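Long-range contacts in protein-L-isoaspartate(D-aspartate) O-methyltransferase (Sulfolobus tokodaii, PDB 1VBF), which probably methylates L-isoaspartyl residues of damaged proteins, using S-adenosyl-L-methionine, as a step in their repair or degradation: residues S2-I7 against Y36-T41; D124-Y129 against G194-L199. All coordinates share one frame; numbering follows the deposited sequence.

Contact 1: S2-I7 against Y36-T41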
loop_
_atom_site.group_PDB
_atom_site.type_symbol
_atom_site.label_atom_id
_atom_site.label_comp_id
_atom_site.label_asym_id
_atom_site.label_seq_id
_atom_site.Cartn_x
_atom_site.Cartn_y
_atom_site.Cartn_z
ATOM N N SER B 2 -9.037 -18.286 35.438
ATOM C CA SER B 2 -8.062 -19.163 34.804
ATOM C C SER B 2 -6.735 -18.458 34.647
ATOM O O SER B 2 -5.697 -18.956 35.092
ATOM C CB SER B 2 -8.566 -19.615 33.432
ATOM O OG SER B 2 -7.618 -20.425 32.764
ATOM N N GLU B 3 -6.766 -17.298 34.005
ATOM C CA GLU B 3 -5.547 -16.538 33.807
ATOM C C GLU B 3 -5.416 -15.536 34.926
ATOM O O GLU B 3 -4.513 -14.708 34.924
ATOM C CB GLU B 3 -5.578 -15.835 32.457
ATOM C CG GLU B 3 -5.604 -16.817 31.301
ATOM C CD GLU B 3 -5.595 -16.145 29.941
ATOM O OE1 GLU B 3 -4.632 -15.392 29.656
ATOM O OE2 GLU B 3 -6.545 -16.378 29.153
ATOM N N LYS B 4 -6.324 -15.643 35.890
ATOM C CA LYS B 4 -6.351 -14.742 37.030
ATOM C C LYS B 4 -5.063 -14.772 37.867
ATOM O O LYS B 4 -4.500 -13.711 38.191
ATOM C CB LYS B 4 -7.574 -15.053 37.902
ATOM C CG LYS B 4 -7.834 -14.057 39.026
ATOM C CD LYS B 4 -9.135 -14.362 39.741
ATOM C CE LYS B 4 -9.591 -13.203 40.652
ATOM N NZ LYS B 4 -9.391 -13.398 42.132
ATOM N N GLU B 5 -4.603 -15.982 38.204
ATOM C CA GLU B 5 -3.379 -16.169 38.981
ATOM C C GLU B 5 -2.149 -15.686 38.194
ATOM O O GLU B 5 -1.243 -15.113 38.784
ATOM C CB GLU B 5 -3.229 -17.640 39.384
ATOM C CG GLU B 5 -2.038 -17.974 40.307
ATOM C CD GLU B 5 -0.660 -18.044 39.588
ATOM O OE1 GLU B 5 -0.595 -18.421 38.385
ATOM O OE2 GLU B 5 0.370 -17.747 40.247
ATOM N N GLU B 6 -2.108 -15.906 36.877
ATOM C CA GLU B 6 -0.971 -15.427 36.076
ATOM C C GLU B 6 -0.830 -13.909 36.269
ATOM O O GLU B 6 0.255 -13.391 36.564
ATOM C CB GLU B 6 -1.180 -15.614 34.565
ATOM C CG GLU B 6 -1.575 -16.976 34.034
ATOM C CD GLU B 6 -1.525 -17.017 32.485
ATOM O OE1 GLU B 6 -0.400 -17.020 31.923
ATOM O OE2 GLU B 6 -2.601 -17.028 31.831
ATOM N N ILE B 7 -1.948 -13.213 36.058
ATOM C CA ILE B 7 -1.999 -11.769 36.151
ATOM C C ILE B 7 -1.696 -11.238 37.541
ATOM O O ILE B 7 -0.988 -10.233 37.679
ATOM C CB ILE B 7 -3.377 -11.226 35.699
ATOM C CG1 ILE B 7 -3.704 -11.727 34.293
ATOM C CG2 ILE B 7 -3.358 -9.710 35.680
ATOM C CD1 ILE B 7 -4.967 -11.180 33.733
ATOM N N TYR B 36 -15.459 -14.553 29.721
ATOM C CA TYR B 36 -14.203 -13.843 29.515
ATOM C C TYR B 36 -13.755 -13.103 30.752
ATOM O O TYR B 36 -12.835 -12.315 30.686
ATOM C CB TYR B 36 -14.302 -12.851 28.357
ATOM C CG TYR B 36 -14.524 -13.474 27.001
ATOM C CD1 TYR B 36 -15.773 -13.963 26.638
ATOM C CD2 TYR B 36 -13.483 -13.563 26.069
ATOM C CE1 TYR B 36 -15.983 -14.524 25.382
ATOM C CE2 TYR B 36 -13.687 -14.120 24.806
ATOM C CZ TYR B 36 -14.941 -14.597 24.475
ATOM O OH TYR B 36 -15.166 -15.141 23.234
ATOM N N ALA B 37 -14.411 -13.336 31.878
ATOM C CA ALA B 37 -14.017 -12.652 33.098
ATOM C C ALA B 37 -12.509 -12.836 33.359
ATOM O O ALA B 37 -11.774 -11.872 33.625
ATOM C CB ALA B 37 -14.823 -13.181 34.271
ATOM N N TYR B 38 -12.041 -14.076 33.279
ATOM C CA TYR B 38 -10.643 -14.338 33.530
ATOM C C TYR B 38 -9.991 -15.296 32.526
ATOM O O TYR B 38 -8.992 -15.980 32.844
ATOM C CB TYR B 38 -10.470 -14.814 34.973
ATOM C CG TYR B 38 -10.901 -13.770 35.972
ATOM C CD1 TYR B 38 -12.217 -13.714 36.427
ATOM C CD2 TYR B 38 -10.009 -12.788 36.421
ATOM C CE1 TYR B 38 -12.643 -12.701 37.311
ATOM C CE2 TYR B 38 -10.421 -11.768 37.301
ATOM C CZ TYR B 38 -11.741 -11.731 37.740
ATOM O OH TYR B 38 -12.162 -10.715 38.581
ATOM N N ALA B 39 -10.545 -15.311 31.304
ATOM C CA ALA B 39 -10.037 -16.143 30.208
ATOM C C ALA B 39 -9.951 -15.293 28.935
ATOM O O ALA B 39 -10.811 -14.438 28.709
ATOM C CB ALA B 39 -10.950 -17.324 29.991
ATOM N N HIS B 40 -8.933 -15.525 28.105
ATOM C CA HIS B 40 -8.754 -14.746 26.871
ATOM C C HIS B 40 -8.379 -13.349 27.281
ATOM O O HIS B 40 -8.679 -12.361 26.619
ATOM C CB HIS B 40 -10.037 -14.745 26.046
ATOM C CG HIS B 40 -10.432 -16.112 25.601
ATOM N ND1 HIS B 40 -9.727 -16.806 24.641
ATOM C CD2 HIS B 40 -11.369 -16.967 26.075
ATOM C CE1 HIS B 40 -10.210 -18.032 24.545
ATOM N NE2 HIS B 40 -11.204 -18.158 25.405
ATOM N N THR B 41 -7.675 -13.311 28.394
ATOM C CA THR B 41 -7.216 -12.100 29.025
ATOM C C THR B 41 -6.529 -11.033 28.154
ATOM O O THR B 41 -6.382 -9.875 28.570
ATOM C CB THR B 41 -6.353 -12.533 30.204
ATOM O OG1 THR B 41 -7.193 -12.619 31.358
ATOM C CG2 THR B 41 -5.218 -11.597 30.459
#
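At the start of helix 4-10, E3 sits in the N-cap position, and its side chain reaches across to the loop 36-41 that precedes strand 45-48. The tightly packed part sets E3, K4 and I7 against Y38 and T41; the looser side is at S2 and H40, both exposed, and H40 CB points away from the helix. E3 N donates to Y38 O at 2.8 Å, nearly along the C=O axis, while S2 N adds a weak bond to the same oxygen. With CG beside the backbone N (chi1 -64°) and the chain extended beyond it, the E3 carboxylate slides past T41. Its OE2 takes H40 N at 2.7 Å, met from above the carboxylate plane, and T41 N more weakly. One turn further along the helix, I7 CD1 meets T41 CG2 tip to tip, and both side chains also touch helix 56-65. K4 runs alongside Y38 in the same direction, its NZ bonded to N21 O, while Y38 OH accepts from R25 N at the far end of the ring. The lysine chain lies over one ring face, where K4 CD stands 4.0 Å from the Y38 centroid, a CH-pi contact 20° off the ring normal.

Contact 2: D124-Y129 against G194-L199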
loop_
_atom_site.group_PDB
_atom_site.type_symbol
_atom_site.label_atom_id
_atom_site.label_comp_id
_atom_site.label_asym_id
_atom_site.label_seq_id
_atom_site.Cartn_x
_atom_site.Cartn_y
_atom_site.Cartn_z
ATOM N N ASP B 124 -17.637 15.233 28.156
ATOM C CA ASP B 124 -16.464 15.180 27.298
ATOM C C ASP B 124 -15.235 14.929 28.146
ATOM O O ASP B 124 -14.715 15.847 28.790
ATOM C CB ASP B 124 -16.337 16.519 26.570
ATOM C CG ASP B 124 -15.160 16.570 25.617
ATOM O OD1 ASP B 124 -14.251 15.716 25.681
ATOM O OD2 ASP B 124 -15.141 17.500 24.795
ATOM N N GLY B 125 -14.754 13.695 28.136
ATOM C CA GLY B 125 -13.587 13.355 28.930
ATOM C C GLY B 125 -12.341 14.137 28.561
ATOM O O GLY B 125 -11.411 14.267 29.357
ATOM N N THR B 126 -12.320 14.647 27.338
ATOM C CA THR B 126 -11.211 15.442 26.834
ATOM C C THR B 126 -11.017 16.700 27.689
ATOM O O THR B 126 -9.944 17.311 27.708
ATOM C CB THR B 126 -11.505 15.786 25.379
ATOM O OG1 THR B 126 -10.925 14.781 24.545
ATOM C CG2 THR B 126 -10.999 17.146 25.011
ATOM N N LEU B 127 -12.066 17.064 28.418
ATOM C CA LEU B 127 -12.020 18.234 29.279
ATOM C C LEU B 127 -11.563 17.826 30.671
ATOM O O LEU B 127 -11.279 18.675 31.524
ATOM C CB LEU B 127 -13.407 18.868 29.369
ATOM C CG LEU B 127 -13.976 19.223 27.994
ATOM C CD1 LEU B 127 -15.436 19.629 28.103
ATOM C CD2 LEU B 127 -13.126 20.331 27.377
ATOM N N GLY B 128 -11.465 16.523 30.894
ATOM C CA GLY B 128 -11.091 16.064 32.211
ATOM C C GLY B 128 -12.233 16.504 33.095
ATOM O O GLY B 128 -13.382 16.427 32.669
ATOM N N TYR B 129 -11.928 16.971 34.304
ATOM C CA TYR B 129 -12.950 17.437 35.240
ATOM C C TYR B 129 -12.379 18.454 36.222
ATOM O O TYR B 129 -11.903 18.124 37.303
ATOM C CB TYR B 129 -13.565 16.277 36.017
ATOM C CG TYR B 129 -14.898 16.643 36.619
ATOM C CD1 TYR B 129 -15.976 16.981 35.804
ATOM C CD2 TYR B 129 -15.078 16.694 38.004
ATOM C CE1 TYR B 129 -17.191 17.360 36.342
ATOM C CE2 TYR B 129 -16.301 17.074 38.556
ATOM C CZ TYR B 129 -17.350 17.408 37.718
ATOM O OH TYR B 129 -18.547 17.813 38.245
ATOM N N GLY B 194 -9.270 2.460 20.887
ATOM C CA GLY B 194 -10.211 3.153 20.028
ATOM C C GLY B 194 -9.952 4.631 20.258
ATOM O O GLY B 194 -9.313 5.017 21.245
ATOM N N ARG B 195 -10.436 5.467 19.355
ATOM C CA ARG B 195 -10.211 6.895 19.453
ATOM C C ARG B 195 -11.096 7.600 20.455
ATOM O O ARG B 195 -12.291 7.318 20.548
ATOM C CB ARG B 195 -10.417 7.527 18.087
ATOM C CG ARG B 195 -9.320 7.230 17.107
ATOM C CD ARG B 195 -9.579 7.959 15.832
ATOM N NE ARG B 195 -8.344 8.147 15.088
ATOM C CZ ARG B 195 -8.239 8.930 14.023
ATOM N NH1 ARG B 195 -9.299 9.588 13.583
ATOM N NH2 ARG B 195 -7.069 9.059 13.411
ATOM N N ILE B 196 -10.503 8.532 21.198
ATOM C CA ILE B 196 -11.238 9.320 22.174
ATOM C C ILE B 196 -11.983 10.398 21.400
ATOM O O ILE B 196 -11.496 10.894 20.391
ATOM C CB ILE B 196 -10.291 9.972 23.146
ATOM C CG1 ILE B 196 -11.054 10.540 24.345
ATOM C CG2 ILE B 196 -9.538 11.037 22.444
ATOM C CD1 ILE B 196 -10.154 10.975 25.500
ATOM N N GLY B 197 -13.175 10.751 21.854
ATOM C CA GLY B 197 -13.944 11.760 21.159
ATOM C C GLY B 197 -14.011 13.028 21.973
ATOM O O GLY B 197 -13.726 13.006 23.163
ATOM N N GLY B 198 -14.363 14.143 21.350
ATOM C CA GLY B 198 -14.440 15.361 22.121
ATOM C C GLY B 198 -13.624 16.499 21.559
ATOM O O GLY B 198 -12.897 16.339 20.579
ATOM N N LEU B 199 -13.760 17.655 22.201
ATOM C CA LEU B 199 -13.086 18.874 21.800
ATOM C C LEU B 199 -11.640 18.641 21.369
ATOM O O LEU B 199 -11.229 19.090 20.301
ATOM C CB LEU B 199 -13.116 19.879 22.957
ATOM C CG LEU B 199 -13.364 21.364 22.676
ATOM C CD1 LEU B 199 -12.720 22.172 23.779
ATOM C CD2 LEU B 199 -12.774 21.782 21.351
#
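An Asx turn opens the loop after strand 118-122 of the Rossmann-like methyltransferase sheet, and its aspartate also ties in the segment 194-199, which leads toward helix 209-223. D124 CB points toward that segment, and CG is anti to the backbone N (chi1 -179°). CG comes to 3.8 Å from G198 CA. From there the carboxylate divides its work: OD1 turns back to accept T126 N at 2.8 Å, although the position of this oxygen is less certain, and OD2 crosses to L199 N at 2.9 Å. The latter bond is nearly straight (165°) and uses the syn lone pair of OD2. An alanine at D124 would probably loosen both the turn and the crossing, since it removes the two acceptors that hold T126 N and L199 N. G198 lies right against the carboxylate; at its backbone angles (phi 126°) a side chain would crowd the preceding carbonyl oxygen, and a CB would also point at the carboxylate. Beyond the polar pair, T126 CG2 packs on L199 CB, and T126 OG1 approaches I196 CD1, whose side chain also rests on I77 of strand 73-77. L147 of a third subunit packs on L199, and N181 of that subunit on L127. Next to that subunit the two leucines cross at about a right angle, L127 CD2 lying 4.1 Å from L199 CD1.

Contacts 1 and 2 lie on opposite sides of the chain's centre, their own centres 30 Å apart and their nearest atoms about 15 Å apart, so they do not touch. Contact 1 closes before contact 2 opens along the chain, and it is the more peripheral, 19 Å from the chain's centre against 11 Å. It joins the N-terminal helix to a loop beside a second subunit, whereas contact 2 ties together two loops beside the central sheet and meets a third subunit. In related methyltransferases the loop following the third parallel strand, here 118-122, usually borders the S-adenosyl-L-methionine site, so contact 2 is probably the nearer of the two to the cofactor.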